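Local structure of putative capsular polysaccharide biosynthesis protein (Streptococcus pneumoniae serotype 4, 6EWJ) at residues N334-I337 with Q338-K342; Y351-L354 with P355-T358; T387-D391 with E392-Y396. The protein probably works as a pyridoxal-phosphate-dependent sugar aminotransferase that serves teichoic acid biosynthesis. All coordinates share one frame; numbering follows the deposited sequence.

Contact 1 (N334-I337 with Q338-K342)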
loop_
_atom_site.group_PDB
_atom_site.type_symbol
_atom_site.label_atom_id
_atom_site.label_comp_id
_atom_site.label_asym_id
_atom_site.label_seq_id
_atom_site.Cartn_x
_atom_site.Cartn_y
_atom_site.Cartn_z
ATOM N N ASN A 334 15.350 8.053 30.916
ATOM C CA ASN A 334 15.539 8.983 29.796
ATOM C C ASN A 334 16.966 9.526 29.828
ATOM O O ASN A 334 17.584 9.608 28.783
ATOM C CB ASN A 334 14.488 10.105 29.802
ATOM C CG ASN A 334 13.056 9.589 29.629
ATOM O OD1 ASN A 334 12.801 8.461 29.188
ATOM N ND2 ASN A 334 12.083 10.465 29.975
ATOM N N LEU A 335 17.473 9.853 31.029
ATOM C CA LEU A 335 18.862 10.344 31.183
ATOM C C LEU A 335 19.860 9.302 30.704
ATOM O O LEU A 335 20.738 9.623 29.898
ATOM C CB LEU A 335 19.180 10.786 32.623
ATOM C CG LEU A 335 20.595 11.356 32.902
ATOM C CD1 LEU A 335 21.028 12.435 31.890
ATOM C CD2 LEU A 335 20.694 11.907 34.305
ATOM N N ILE A 336 19.654 8.038 31.092
ATOM C CA ILE A 336 20.518 6.925 30.612
ATOM C C ILE A 336 20.560 6.837 29.059
ATOM O O ILE A 336 21.628 6.684 28.466
ATOM C CB ILE A 336 20.122 5.564 31.241
ATOM C CG1 ILE A 336 20.431 5.561 32.748
ATOM C CG2 ILE A 336 20.889 4.410 30.578
ATOM C CD1 ILE A 336 19.788 4.430 33.537
ATOM N N ILE A 337 19.422 6.987 28.398
ATOM C CA ILE A 337 19.409 6.983 26.933
ATOM C C ILE A 337 20.249 8.123 26.360
ATOM O O ILE A 337 21.052 7.913 25.451
ATOM C CB ILE A 337 17.995 7.038 26.364
ATOM C CG1 ILE A 337 17.352 5.668 26.551
ATOM C CG2 ILE A 337 17.993 7.426 24.884
ATOM C CD1 ILE A 337 15.881 5.667 26.240
ATOM N N GLN A 338 20.088 9.319 26.899
ATOM C CA GLN A 338 20.901 10.466 26.427
ATOM C C GLN A 338 22.420 10.281 26.713
ATOM O O GLN A 338 23.264 10.694 25.897
ATOM C CB GLN A 338 20.362 11.799 26.980
ATOM C CG GLN A 338 18.914 12.120 26.616
ATOM C CD GLN A 338 18.621 12.237 25.136
ATOM O OE1 GLN A 338 19.497 12.540 24.308
ATOM N NE2 GLN A 338 17.342 12.022 24.783
ATOM N N GLU A 339 22.758 9.660 27.848
ATOM C CA GLU A 339 24.157 9.326 28.153
ATOM C C GLU A 339 24.714 8.242 27.224
ATOM O O GLU A 339 25.882 8.295 26.849
ATOM C CB GLU A 339 24.315 8.845 29.592
ATOM C CG GLU A 339 24.249 9.953 30.626
ATOM C CD GLU A 339 25.465 10.853 30.593
ATOM O OE1 GLU A 339 26.606 10.354 30.418
ATOM O OE2 GLU A 339 25.289 12.073 30.746
ATOM N N LEU A 340 23.896 7.266 26.863
ATOM C CA LEU A 340 24.305 6.276 25.833
ATOM C C LEU A 340 24.597 6.958 24.501
ATOM O O LEU A 340 25.594 6.661 23.836
ATOM C CB LEU A 340 23.236 5.199 25.635
ATOM C CG LEU A 340 23.143 4.156 26.773
ATOM C CD1 LEU A 340 21.938 3.243 26.582
ATOM C CD2 LEU A 340 24.418 3.324 26.811
ATOM N N ALA A 341 23.738 7.909 24.156
ATOM C CA ALA A 341 23.867 8.656 22.912
ATOM C C ALA A 341 25.156 9.502 22.868
ATOM O O ALA A 341 25.849 9.510 21.859
ATOM C CB ALA A 341 22.646 9.525 22.695
ATOM N N LYS A 342 25.515 10.139 23.988
ATOM C CA LYS A 342 26.800 10.863 24.085
ATOM C C LYS A 342 28.010 9.960 23.943
ATOM O O LYS A 342 29.080 10.418 23.545
ATOM C CB LYS A 342 26.911 11.634 25.401
ATOM C CG LYS A 342 25.988 12.829 25.478
ATOM C CD LYS A 342 26.154 13.550 26.803
ATOM C CE LYS A 342 24.968 14.459 27.075
ATOM N NZ LYS A 342 24.923 14.810 28.521
#

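Contact 2 (Y351-L354 with P355-T358)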
loop_
_atom_site.group_PDB
_atom_site.type_symbol
_atom_site.label_atom_id
_atom_site.label_comp_id
_atom_site.label_asym_id
_atom_site.label_seq_id
_atom_site.Cartn_x
_atom_site.Cartn_y
_atom_site.Cartn_z
ATOM N N TYR A 351 7.842 -0.314 24.414
ATOM C CA TYR A 351 7.235 0.844 23.724
ATOM C C TYR A 351 6.508 1.668 24.747
ATOM O O TYR A 351 6.258 1.228 25.849
ATOM C CB TYR A 351 6.147 0.423 22.769
ATOM C CG TYR A 351 6.526 -0.417 21.581
ATOM C CD1 TYR A 351 6.951 0.173 20.411
ATOM C CD2 TYR A 351 6.427 -1.826 21.621
ATOM C CE1 TYR A 351 7.278 -0.600 19.286
ATOM C CE2 TYR A 351 6.752 -2.593 20.486
ATOM C CZ TYR A 351 7.174 -1.953 19.317
ATOM O OH TYR A 351 7.508 -2.704 18.144
ATOM N N LYS A 352 6.177 2.906 24.368
ATOM C CA LYS A 352 5.158 3.646 25.055
ATOM C C LYS A 352 3.906 2.811 24.990
ATOM O O LYS A 352 3.568 2.348 23.929
ATOM C CB LYS A 352 4.852 4.948 24.316
ATOM C CG LYS A 352 5.893 5.990 24.481
ATOM C CD LYS A 352 5.323 7.347 24.041
ATOM C CE LYS A 352 6.275 8.436 24.395
ATOM N NZ LYS A 352 5.826 9.748 23.816
ATOM N N PRO A 353 3.194 2.618 26.120
ATOM C CA PRO A 353 1.957 1.882 26.042
ATOM C C PRO A 353 0.987 2.725 25.198
ATOM O O PRO A 353 1.069 3.957 25.215
ATOM C CB PRO A 353 1.471 1.845 27.494
ATOM C CG PRO A 353 2.707 1.998 28.291
ATOM C CD PRO A 353 3.563 2.925 27.506
ATOM N N LEU A 354 0.091 2.056 24.495
ATOM C CA LEU A 354 -0.843 2.736 23.582
ATOM C C LEU A 354 -1.599 3.901 24.246
ATOM O O LEU A 354 -1.691 4.929 23.637
ATOM C CB LEU A 354 -1.805 1.740 22.974
ATOM C CG LEU A 354 -1.089 0.660 22.122
ATOM C CD1 LEU A 354 -2.160 -0.201 21.486
ATOM C CD2 LEU A 354 -0.192 1.190 21.007
ATOM N N PRO A 355 -2.049 3.738 25.525
ATOM C CA PRO A 355 -2.771 4.805 26.202
ATOM C C PRO A 355 -1.975 6.063 26.432
ATOM O O PRO A 355 -2.587 7.056 26.700
ATOM C CB PRO A 355 -3.177 4.172 27.529
ATOM C CG PRO A 355 -3.236 2.716 27.238
ATOM C CD PRO A 355 -2.101 2.490 26.319
ATOM N N LEU A 356 -0.639 6.033 26.250
ATOM C CA LEU A 356 0.148 7.281 26.314
ATOM C C LEU A 356 0.032 8.128 25.056
ATOM O O LEU A 356 0.296 9.308 25.122
ATOM C CB LEU A 356 1.630 7.034 26.601
ATOM C CG LEU A 356 2.077 6.627 28.033
ATOM C CD1 LEU A 356 3.601 6.648 28.140
ATOM C CD2 LEU A 356 1.491 7.533 29.076
ATOM N N LEU A 357 -0.374 7.513 23.947
ATOM C CA LEU A 357 -0.377 8.138 22.621
ATOM C C LEU A 357 -1.684 8.917 22.441
ATOM O O LEU A 357 -2.766 8.431 22.787
ATOM C CB LEU A 357 -0.208 7.092 21.543
ATOM C CG LEU A 357 0.995 6.133 21.658
ATOM C CD1 LEU A 357 0.848 4.995 20.657
ATOM C CD2 LEU A 357 2.355 6.837 21.546
ATOM N N THR A 358 -1.563 10.133 21.943
ATOM C CA THR A 358 -2.724 10.978 21.674
ATOM C C THR A 358 -3.891 10.306 20.965
ATOM O O THR A 358 -5.023 10.446 21.396
ATOM C CB THR A 358 -2.253 12.239 20.898
ATOM O OG1 THR A 358 -1.319 12.958 21.727
ATOM C CG2 THR A 358 -3.411 13.151 20.423
#

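Contact 3 (T387-D391 with E392-Y396)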
loop_
_atom_site.group_PDB
_atom_site.type_symbol
_atom_site.label_atom_id
_atom_site.label_comp_id
_atom_site.label_asym_id
_atom_site.label_seq_id
_atom_site.Cartn_x
_atom_site.Cartn_y
_atom_site.Cartn_z
ATOM N N THR A 387 22.940 -7.266 12.485
ATOM C CA THR A 387 24.060 -8.097 12.016
ATOM C C THR A 387 25.261 -7.310 11.498
ATOM O O THR A 387 26.200 -7.904 11.020
ATOM C CB THR A 387 23.550 -9.057 10.940
ATOM O OG1 THR A 387 22.741 -8.333 10.001
ATOM C CG2 THR A 387 22.705 -10.129 11.607
ATOM N N LYS A 388 25.192 -5.979 11.544
ATOM C CA LYS A 388 26.343 -5.130 11.302
ATOM C C LYS A 388 27.138 -4.791 12.573
ATOM O O LYS A 388 28.211 -4.203 12.476
ATOM C CB LYS A 388 25.909 -3.833 10.591
ATOM C CG LYS A 388 25.035 -4.039 9.341
ATOM C CD LYS A 388 25.800 -4.655 8.187
ATOM C CE LYS A 388 26.716 -3.670 7.489
ATOM N NZ LYS A 388 27.269 -4.315 6.263
ATOM N N LEU A 389 26.642 -5.183 13.744
ATOM C CA LEU A 389 27.395 -5.016 14.999
ATOM C C LEU A 389 28.644 -5.910 15.034
ATOM O O LEU A 389 28.545 -7.114 14.831
ATOM C CB LEU A 389 26.541 -5.389 16.215
ATOM C CG LEU A 389 25.411 -4.468 16.637
ATOM C CD1 LEU A 389 24.607 -5.132 17.748
ATOM C CD2 LEU A 389 25.953 -3.125 17.097
ATOM N N SER A 390 29.797 -5.320 15.304
ATOM C CA SER A 390 30.993 -6.096 15.619
ATOM C C SER A 390 30.959 -6.552 17.094
ATOM O O SER A 390 30.321 -5.927 17.944
ATOM C CB SER A 390 32.241 -5.248 15.393
ATOM O OG SER A 390 32.293 -4.183 16.338
ATOM N N ASP A 391 31.707 -7.608 17.393
ATOM C CA ASP A 391 31.932 -8.021 18.781
ATOM C C ASP A 391 32.493 -6.885 19.665
ATOM O O ASP A 391 32.054 -6.727 20.796
ATOM C CB ASP A 391 32.807 -9.277 18.827
ATOM C CG ASP A 391 32.085 -10.512 18.282
ATOM O OD1 ASP A 391 30.837 -10.492 18.169
ATOM O OD2 ASP A 391 32.747 -11.491 17.933
ATOM N N GLU A 392 33.410 -6.085 19.133
ATOM C CA GLU A 392 34.029 -4.969 19.863
ATOM C C GLU A 392 32.973 -3.917 20.250
ATOM O O GLU A 392 32.985 -3.381 21.351
ATOM C CB GLU A 392 35.140 -4.312 19.032
ATOM C CG GLU A 392 36.386 -5.166 18.817
ATOM C CD GLU A 392 36.306 -6.187 17.655
ATOM O OE1 GLU A 392 35.235 -6.388 17.007
ATOM O OE2 GLU A 392 37.357 -6.821 17.405
ATOM N N GLU A 393 32.062 -3.638 19.329
ATOM C CA GLU A 393 30.939 -2.730 19.604
ATOM C C GLU A 393 30.001 -3.267 20.695
ATOM O O GLU A 393 29.612 -2.525 21.596
ATOM C CB GLU A 393 30.162 -2.458 18.323
ATOM C CG GLU A 393 30.933 -1.563 17.358
ATOM C CD GLU A 393 30.297 -1.440 15.989
ATOM O OE1 GLU A 393 29.478 -2.294 15.581
ATOM O OE2 GLU A 393 30.596 -0.452 15.319
ATOM N N VAL A 394 29.673 -4.551 20.615
ATOM C CA VAL A 394 28.837 -5.195 21.621
ATOM C C VAL A 394 29.513 -5.082 23.018
ATOM O O VAL A 394 28.873 -4.692 23.992
ATOM C CB VAL A 394 28.493 -6.670 21.277
ATOM C CG1 VAL A 394 27.676 -7.311 22.397
ATOM C CG2 VAL A 394 27.692 -6.785 19.983
ATOM N N ASP A 395 30.805 -5.392 23.073
ATOM C CA ASP A 395 31.592 -5.279 24.319
ATOM C C ASP A 395 31.575 -3.854 24.845
ATOM O O ASP A 395 31.395 -3.627 26.043
ATOM C CB ASP A 395 33.027 -5.753 24.108
ATOM C CG ASP A 395 33.116 -7.261 23.902
ATOM O OD1 ASP A 395 32.117 -7.995 24.113
ATOM O OD2 ASP A 395 34.201 -7.727 23.533
ATOM N N TYR A 396 31.730 -2.903 23.935
ATOM C CA TYR A 396 31.640 -1.483 24.278
ATOM C C TYR A 396 30.258 -1.091 24.824
ATOM O O TYR A 396 30.185 -0.389 25.831
ATOM C CB TYR A 396 32.021 -0.629 23.067
ATOM C CG TYR A 396 31.905 0.849 23.319
ATOM C CD1 TYR A 396 32.854 1.524 24.082
ATOM C CD2 TYR A 396 30.834 1.583 22.781
ATOM C CE1 TYR A 396 32.751 2.896 24.308
ATOM C CE2 TYR A 396 30.719 2.941 22.992
ATOM C CZ TYR A 396 31.674 3.596 23.758
ATOM O OH TYR A 396 31.546 4.942 23.969
HETATM O O HOH W 1 27.388 -1.298 13.645
#

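Contact 1 (N334-I337 with Q338-K342)
The side chain of E339 ends in a flat carboxylate whose plane passes close to CD1 of L335, while NZ of K342 stands off one face. Its methylene makes the apolar contact, CG of E339 lying 4.3 Å from CD1 of L335. A bend at chi2 (-70°) folds the carboxylate back beside L335, and its oxygens reach different lysines: OE2 forms a salt bridge with NZ of K342, 3.5 Å away, and OE1 pairs with K407 of helix 391-409. The flat peptide groups carry the regular ladder of an alpha-helix, here the last turns of helix 330-342. Each N-H donates to the carbonyl four residues earlier: E339 N to L335 O at 2.9 Å, L340 N to I336 O at 2.8 Å, the latter at an N-H...O angle of 161°. On the buried side, CG2 of I336 touches CD1 of L340 at 4.3 Å. Branched aliphatic residues suit this face, since I336 packs on F401 and V404 of helix 391-409, I336 and I337 both rest on I381 of strand 380-383, and L340 lies against I345 and S347. The polar N334 and Q338 suit more open positions, where they meet W253 and S252 of the second subunit respectively.

Contact 2 (Y351-L354 with P355-T358)
K352 carries its aliphatic chain slantwise across L357 and past the tip of L356. Its CB is 4.2 Å from CD2 of L357, CG passes CD1 of L356 at 4.4 Å, and CD comes to 3.9 Å from the same CD2 of L357. Beyond CG the chain is extended (chi2 -165°), which carries NZ past the leucines to the second subunit, where it makes a salt bridge with E254 and a hydrogen bond to the carbonyl of Y255. Lysine suits the site because its methylenes can pack on leucine while its charge reaches the neighbouring chain. K352 directly follows Y351, which binds pyridoxal phosphate in another structure of this protein; the cofactor is absent here. The next residues form a short 3-10 turn, with i to i+3 bonds from L356 N to P353 O and from L357 N to L354 O; in both the donor stands well above the carbonyl plane. P353 and L356 run side by side, CD of P353 3.8 Å from CD1 of L356, and F377 of helix 371-378 lies against both. P355 is tolerated early in the turn, where its N needs no acceptor, and its ring holds phi near the value required (-64°). The fit is tight: CD of P355 is 3.4 Å from CB of L354. L354 and L357 slant across one another, CD2 of L354 4.0 Å from CD1 of L357. L354 also rests on M106 of strand 103-107, and L357, at the N-cap of helix 358-361, packs on I257 of the second subunit.

Contact 3 (T387-D391 with E392-Y396)
S390 and E393 face each other across the first turn of helix 391-409, each side chain turned to the other's backbone. The serine hydroxyl sits between its own N and carbonyl carbon (chi1 67°), which brings OG to 3.0 Å from E393 N, and it accepts that N-H. In return the glutamate reaches back with its chain extended beyond CG, and OE1 accepts from S390 N at 3.1 Å. This bond is fairly straight, 164° at the hydrogen, although the donor comes from above the carboxylate plane. A water also donates to OE1, 3.0 Å away, and more weakly to the carbonyl of K388. Serine suits the N-cap because its short hydroxyl can reach a nearby backbone N-H, and glutamate is just long enough to return over one turn.

L389 lies beside the capping carboxylate and slants across E393, its CD2 3.9 Å from OE1 of E393. Next to this polar pair, L389 and V394 cross at about a right angle, with CD1 of L389 4.2 Å from CG2 of V394. L389 also rests on I12, and V394 turns to I291 and Y295 of helix 268-299, so both aliphatic groups serve as packing surface. One turn apart, D391 makes a salt bridge with R287 and D395 with R294, both arginines of that same long helix. The acidic D391, E392 and E393 would probably also interact favourably with the positive end of the helix dipole. The reciprocal bonds of S390 and E393 make a capping box, and the contact from the residue before the N-cap to the fourth residue after it is a hydrophobic staple; together they are characteristic of a well-defined helix N-terminus.

In the fold
Contacts 1 and 3 lie closer to each other, with centres 19 Å apart and nearest atoms about 6 Å apart, than contact 2 does to either. Helix 391-409, whose start contact 3 caps, packs against I336 and E339 of contact 1; Y396 shares I345 with L340. Contacts 1 and 2, centres 21 Å apart, both meet W253 of the second subunit. Contact 2 is nearest the cofactor site: it includes Y351, which binds pyridoxal phosphate in another structure of this protein, the cofactor being absent here. The side chain of L354 is about 11 Å from that of H179 and 12 Å from that of T65; that of I337 is about 12 Å from Y351's. Contact 3 lies away from the site.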